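Local coordinates for protein lipoteichoic acid primase (Listeria monocytogenes, PDB 4UOP) that belongs to the sulfatase-like family of metal-dependent enzymes, forming an extracellular catalytic domain of mixed alpha/beta architecture that holds a magnesium ion, at residues E194-K199 against A216-V221; V278-G283 against F319-P324. All coordinates share one frame; numbering follows the deposited sequence.

Contact 1 of 2, residues E194-K199 against A216-V221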
loop_
_atom_site.group_PDB
_atom_site.type_symbol
_atom_site.label_atom_id
_atom_site.label_comp_id
_atom_site.label_asym_id
_atom_site.label_seq_id
_atom_site.Cartn_x
_atom_site.Cartn_y
_atom_site.Cartn_z
ATOM N N GLU B 194 22.151 21.790 2.754
ATOM C CA GLU B 194 22.814 23.093 2.770
ATOM C C GLU B 194 22.347 23.965 1.601
ATOM O O GLU B 194 22.088 25.137 1.776
ATOM C CB GLU B 194 24.343 22.973 2.739
ATOM C CG GLU B 194 25.052 24.314 2.885
ATOM C CD GLU B 194 26.541 24.188 3.199
ATOM O OE1 GLU B 194 27.124 23.107 2.980
ATOM O OE2 GLU B 194 27.132 25.186 3.678
ATOM N N VAL B 195 22.232 23.379 0.417
ATOM C CA VAL B 195 21.778 24.118 -0.769
ATOM C C VAL B 195 20.286 24.487 -0.617
ATOM O O VAL B 195 19.873 25.592 -0.985
ATOM C CB VAL B 195 22.015 23.300 -2.055
ATOM C CG1 VAL B 195 21.383 23.966 -3.260
ATOM C CG2 VAL B 195 23.520 23.097 -2.293
ATOM N N LEU B 196 19.496 23.568 -0.058
ATOM C CA LEU B 196 18.072 23.826 0.205
ATOM C C LEU B 196 17.921 25.102 1.008
ATOM O O LEU B 196 17.227 26.047 0.583
ATOM C CB LEU B 196 17.432 22.645 0.954
ATOM C CG LEU B 196 16.028 22.866 1.529
ATOM C CD1 LEU B 196 15.023 23.003 0.397
ATOM C CD2 LEU B 196 15.665 21.729 2.456
ATOM N N TYR B 197 18.626 25.172 2.137
ATOM C CA TYR B 197 18.463 26.301 3.040
ATOM C C TYR B 197 19.091 27.587 2.490
ATOM O O TYR B 197 18.531 28.675 2.630
ATOM C CB TYR B 197 19.028 25.979 4.420
ATOM C CG TYR B 197 18.348 24.812 5.103
ATOM C CD1 TYR B 197 16.954 24.767 5.225
ATOM C CD2 TYR B 197 19.082 23.764 5.631
ATOM C CE1 TYR B 197 16.330 23.694 5.834
ATOM C CE2 TYR B 197 18.469 22.698 6.263
ATOM C CZ TYR B 197 17.074 22.656 6.356
ATOM O OH TYR B 197 16.456 21.574 6.961
ATOM N N ASN B 198 20.262 27.461 1.872
ATOM C CA ASN B 198 20.947 28.628 1.318
ATOM C C ASN B 198 20.227 29.285 0.146
ATOM O O ASN B 198 20.304 30.490 -0.018
ATOM C CB ASN B 198 22.384 28.275 0.923
ATOM C CG ASN B 198 23.311 28.212 2.114
ATOM O OD1 ASN B 198 23.013 28.754 3.172
ATOM N ND2 ASN B 198 24.455 27.565 1.942
ATOM N N LYS B 199 19.566 28.505 -0.691
ATOM C CA LYS B 199 18.833 29.076 -1.808
ATOM C C LYS B 199 17.416 29.495 -1.421
ATOM O O LYS B 199 16.884 30.415 -2.011
ATOM C CB LYS B 199 18.829 28.141 -3.003
ATOM C CG LYS B 199 20.226 28.001 -3.611
ATOM C CD LYS B 199 20.199 27.276 -4.939
ATOM C CE LYS B 199 21.533 27.384 -5.659
ATOM N NZ LYS B 199 21.715 28.718 -6.300
ATOM N N ALA B 216 6.374 29.293 4.156
ATOM C CA ALA B 216 7.350 28.481 3.430
ATOM C C ALA B 216 7.417 27.080 4.038
ATOM O O ALA B 216 7.589 26.932 5.256
ATOM C CB ALA B 216 8.705 29.149 3.486
ATOM N N GLN B 217 7.232 26.061 3.200
ATOM C CA GLN B 217 7.379 24.653 3.600
ATOM C C GLN B 217 8.644 24.103 2.936
ATOM O O GLN B 217 8.740 24.129 1.719
ATOM C CB GLN B 217 6.185 23.839 3.139
ATOM C CG GLN B 217 6.289 22.360 3.451
ATOM C CD GLN B 217 5.751 21.966 4.811
ATOM O OE1 GLN B 217 4.923 22.672 5.409
ATOM N NE2 GLN B 217 6.165 20.792 5.285
ATOM N N LEU B 218 9.596 23.649 3.738
ATOM C CA LEU B 218 10.842 23.093 3.240
ATOM C C LEU B 218 10.871 21.606 3.551
ATOM O O LEU B 218 10.566 21.191 4.683
ATOM C CB LEU B 218 12.039 23.793 3.877
ATOM C CG LEU B 218 12.235 25.265 3.520
ATOM C CD1 LEU B 218 11.384 26.166 4.390
ATOM C CD2 LEU B 218 13.688 25.686 3.681
ATOM N N ILE B 219 11.223 20.790 2.559
ATOM C CA ILE B 219 11.267 19.354 2.703
ATOM C C ILE B 219 12.740 18.957 2.552
ATOM O O ILE B 219 13.259 19.094 1.510
ATOM C CB ILE B 219 10.444 18.651 1.602
ATOM C CG1 ILE B 219 9.062 19.292 1.497
ATOM C CG2 ILE B 219 10.275 17.189 1.876
ATOM C CD1 ILE B 219 8.258 19.057 2.705
ATOM N N SER B 220 13.350 18.472 3.623
ATOM C CA SER B 220 14.752 18.066 3.610
ATOM C C SER B 220 14.948 16.740 2.908
ATOM O O SER B 220 13.984 16.081 2.646
ATOM C CB SER B 220 15.323 18.016 5.012
ATOM O OG SER B 220 15.030 16.833 5.608
ATOM N N VAL B 221 16.180 16.397 2.534
ATOM C CA VAL B 221 16.386 15.165 1.826
ATOM C C VAL B 221 17.690 14.438 2.104
ATOM O O VAL B 221 17.793 13.333 1.792
ATOM C CB VAL B 221 16.158 15.333 0.317
ATOM C CG1 VAL B 221 17.378 15.892 -0.328
ATOM C CG2 VAL B 221 15.776 14.037 -0.343
#

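Contact 2 of 2, residues V278-G283 against F319-P324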
loop_
_atom_site.group_PDB
_atom_site.type_symbol
_atom_site.label_atom_id
_atom_site.label_comp_id
_atom_site.label_asym_id
_atom_site.label_seq_id
_atom_site.Cartn_x
_atom_site.Cartn_y
_atom_site.Cartn_z
ATOM N N VAL B 278 6.264 31.958 13.123
ATOM C CA VAL B 278 6.013 30.658 13.716
ATOM C C VAL B 278 6.903 29.698 12.942
ATOM O O VAL B 278 6.932 29.731 11.710
ATOM C CB VAL B 278 4.545 30.241 13.550
ATOM C CG1 VAL B 278 4.305 28.830 14.070
ATOM C CG2 VAL B 278 3.634 31.241 14.258
ATOM N N VAL B 279 7.641 28.874 13.664
ATOM C CA VAL B 279 8.491 27.879 13.034
ATOM C C VAL B 279 8.192 26.504 13.624
ATOM O O VAL B 279 8.135 26.345 14.853
ATOM C CB VAL B 279 9.977 28.232 13.181
ATOM C CG1 VAL B 279 10.815 27.208 12.446
ATOM C CG2 VAL B 279 10.266 29.624 12.631
ATOM N N VAL B 280 7.940 25.538 12.741
ATOM C CA VAL B 280 7.613 24.169 13.108
ATOM C C VAL B 280 8.634 23.237 12.443
ATOM O O VAL B 280 8.912 23.385 11.244
ATOM C CB VAL B 280 6.218 23.759 12.620
ATOM C CG1 VAL B 280 5.853 22.374 13.117
ATOM C CG2 VAL B 280 5.181 24.780 13.060
ATOM N N PHE B 281 9.166 22.304 13.222
ATOM C CA PHE B 281 10.043 21.265 12.703
ATOM C C PHE B 281 9.451 19.926 13.071
ATOM O O PHE B 281 9.082 19.718 14.224
ATOM C CB PHE B 281 11.436 21.344 13.331
ATOM C CG PHE B 281 12.108 22.675 13.191
ATOM C CD1 PHE B 281 12.123 23.340 11.981
ATOM C CD2 PHE B 281 12.766 23.247 14.266
ATOM C CE1 PHE B 281 12.749 24.567 11.849
ATOM C CE2 PHE B 281 13.395 24.486 14.139
ATOM C CZ PHE B 281 13.396 25.133 12.932
ATOM N N TYR B 282 9.389 18.998 12.121
ATOM C CA TYR B 282 8.949 17.633 12.434
ATOM C C TYR B 282 9.622 16.634 11.514
ATOM O O TYR B 282 9.948 16.962 10.375
ATOM C CB TYR B 282 7.411 17.521 12.321
ATOM C CG TYR B 282 6.882 17.714 10.926
ATOM C CD1 TYR B 282 6.680 18.990 10.412
ATOM C CD2 TYR B 282 6.591 16.627 10.114
ATOM C CE1 TYR B 282 6.218 19.181 9.124
ATOM C CE2 TYR B 282 6.125 16.807 8.823
ATOM C CZ TYR B 282 5.950 18.089 8.337
ATOM O OH TYR B 282 5.508 18.329 7.062
ATOM N N GLY B 283 9.813 15.410 11.991
ATOM C CA GLY B 283 10.321 14.332 11.125
ATOM C C GLY B 283 9.176 13.784 10.300
ATOM O O GLY B 283 8.058 13.692 10.806
ATOM N N PHE B 319 9.001 16.768 17.064
ATOM C CA PHE B 319 8.091 17.874 16.819
ATOM C C PHE B 319 8.479 19.045 17.702
ATOM O O PHE B 319 8.537 18.908 18.928
ATOM C CB PHE B 319 6.648 17.471 17.100
ATOM C CG PHE B 319 5.659 18.585 16.900
ATOM C CD1 PHE B 319 5.199 18.904 15.636
ATOM C CD2 PHE B 319 5.227 19.348 17.974
ATOM C CE1 PHE B 319 4.301 19.944 15.448
ATOM C CE2 PHE B 319 4.343 20.391 17.789
ATOM C CZ PHE B 319 3.880 20.697 16.528
ATOM N N PHE B 320 8.766 20.177 17.076
ATOM C CA PHE B 320 9.185 21.392 17.769
ATOM C C PHE B 320 8.417 22.560 17.201
ATOM O O PHE B 320 8.264 22.688 15.978
ATOM C CB PHE B 320 10.693 21.637 17.591
ATOM C CG PHE B 320 11.558 20.606 18.247
ATOM C CD1 PHE B 320 11.786 19.387 17.638
ATOM C CD2 PHE B 320 12.142 20.848 19.486
ATOM C CE1 PHE B 320 12.569 18.422 18.259
ATOM C CE2 PHE B 320 12.939 19.901 20.098
ATOM C CZ PHE B 320 13.133 18.675 19.496
ATOM N N LEU B 321 7.939 23.430 18.084
ATOM C CA LEU B 321 7.204 24.598 17.681
ATOM C C LEU B 321 7.732 25.831 18.386
ATOM O O LEU B 321 7.867 25.856 19.616
ATOM C CB LEU B 321 5.712 24.423 17.971
ATOM C CG LEU B 321 4.899 25.636 17.477
ATOM C CD1 LEU B 321 3.756 25.243 16.550
ATOM C CD2 LEU B 321 4.392 26.413 18.673
ATOM N N HIS B 322 8.025 26.847 17.587
ATOM C CA HIS B 322 8.476 28.146 18.070
ATOM C C HIS B 322 7.477 29.202 17.626
ATOM O O HIS B 322 6.947 29.133 16.514
ATOM C CB HIS B 322 9.860 28.460 17.497
ATOM C CG HIS B 322 10.152 29.927 17.343
ATOM N ND1 HIS B 322 10.660 30.695 18.370
ATOM C CD2 HIS B 322 10.010 30.762 16.287
ATOM C CE1 HIS B 322 10.800 31.942 17.958
ATOM N NE2 HIS B 322 10.413 32.010 16.696
ATOM N N TYR B 323 7.209 30.172 18.495
ATOM C CA TYR B 323 6.568 31.405 18.045
ATOM C C TYR B 323 7.085 32.571 18.858
ATOM O O TYR B 323 7.476 32.388 20.019
ATOM C CB TYR B 323 5.033 31.307 18.065
ATOM C CG TYR B 323 4.391 31.147 19.421
ATOM C CD1 TYR B 323 4.066 32.255 20.204
ATOM C CD2 TYR B 323 4.058 29.889 19.905
ATOM C CE1 TYR B 323 3.451 32.103 21.448
ATOM C CE2 TYR B 323 3.451 29.726 21.140
ATOM C CZ TYR B 323 3.141 30.831 21.903
ATOM O OH TYR B 323 2.545 30.641 23.133
ATOM N N PRO B 324 7.104 33.763 18.256
ATOM C CA PRO B 324 7.683 34.916 18.961
ATOM C C PRO B 324 6.947 35.260 20.261
ATOM O O PRO B 324 5.713 35.284 20.292
ATOM C CB PRO B 324 7.546 36.061 17.954
ATOM C CG PRO B 324 7.342 35.399 16.631
ATOM C CD PRO B 324 6.577 34.142 16.931
#

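Contact 1 of 2, residues E194-K199 against A216-V221
The packing of a helix on a sheet in an alpha/beta core is exemplified where L196 and Y197 of helix 193-209 meet L218, I219 and S220 at the end of strand 214-219. The two segments run nearly antiparallel, at 164°, with their axes 9.8 Å apart; no backbone of the helix takes part, and its side chains reach across to L218 and to the main chain at I219 and S220. L218 sends CD2 to the edge of the Y197 ring, close to the ring plane and 3.7 Å from Y197 CD1. The same methyl also lies 4.2 Å from L196 CG, and thus sits by both helix residues. In L196, CG lies opposite the residue's own backbone N (chi1 169°), which carries CD2 toward the strand end, 3.7 Å from I219 O and close to S220 CA. Farther along, Y197 OH approaches S220 CB loosely, at 4.2 Å. F264 of helix 246-271 stacks with the Y197 ring and also touches L218. Contact across the segments is thus carbon packing without hydrogen bonds, while polar atoms of the strand end bond elsewhere: I219 O pairs with H154 ND1, and S220 OG with the backbone N of E66, a ligand of the magnesium ion. That last bond probably helps to position E66 from the second shell of the metal site.

Contact 2 of 2, residues V278-G283 against F319-P324
V279 and H322 form an antiparallel hydrogen-bonded pair, and the two bonds of that pair differ in geometry. H322 N gives the shorter one, 2.8 Å to V279 O, reaching the oxygen nearly end-on to its carbonyl bond. In return V279 N meets H322 O at 2.9 Å, tilted 30° out of the carbonyl plane. Two residues on, F281 and F320 repeat the exchange, and here both donors lie in the carbonyl planes, with F281 N 2.9 Å from F320 O. Between these pairs the strands also touch through CA-H...O contacts, such as V280 CA to F320 O at 3.3 Å.

Side chains then sort by face. V280 shares its face with F319, L321 and Y282, and its two methyls part company: V280 CG1 meets F319 CE1 at 3.7 Å, while V280 CG2 lies 3.8 Å from L321 CD1. Its CG1 is anti to the backbone nitrogen (chi1 -175°), which sets the two branches toward different neighbours. Y282 CB comes to the edge of the F319 ring. On the other face V279 CG2 packs 3.8 Å from H322 CD2, beside F281 and F320.

Within the mixed sheet, strand 319-322 runs antiparallel to both of its neighbours, 277-283 and 94-100, whereas 277-283 is parallel to 59-65 on its other side. Helix 341-348 covers the face of F319 and L321; helix 84-89 lies against F281 and F320. Rings farther out stack on the pair: F99 on F319, and W274 on H322, with the carbonyl oxygen of W274 also binding H322 NE2. Y282 OH is bonded to Q64 OE1, and just beyond G283 the chain supplies D284 and H285 to the magnesium ion.

Strand 59-65 comes first along the chain and later lies in the sheet between strands 214-219 and 277-283, so it joins the strands of both contacts. Contact 1 then closes a short loop of 16 residues, bringing helix 193-209 back onto the strand that follows it. Only after that does contact 2 open, closing a longer excursion of 35 residues; the two stand in series, neither nesting nor crossing. Their centres are 15 Å apart, yet they meet in a weak hydrogen bond of 3.1 Å between Q217 NE2 and Y282 OH. Contact 1 packs a helix on the sheet, and contact 2 joins strand 319-322 into it, near the magnesium ion.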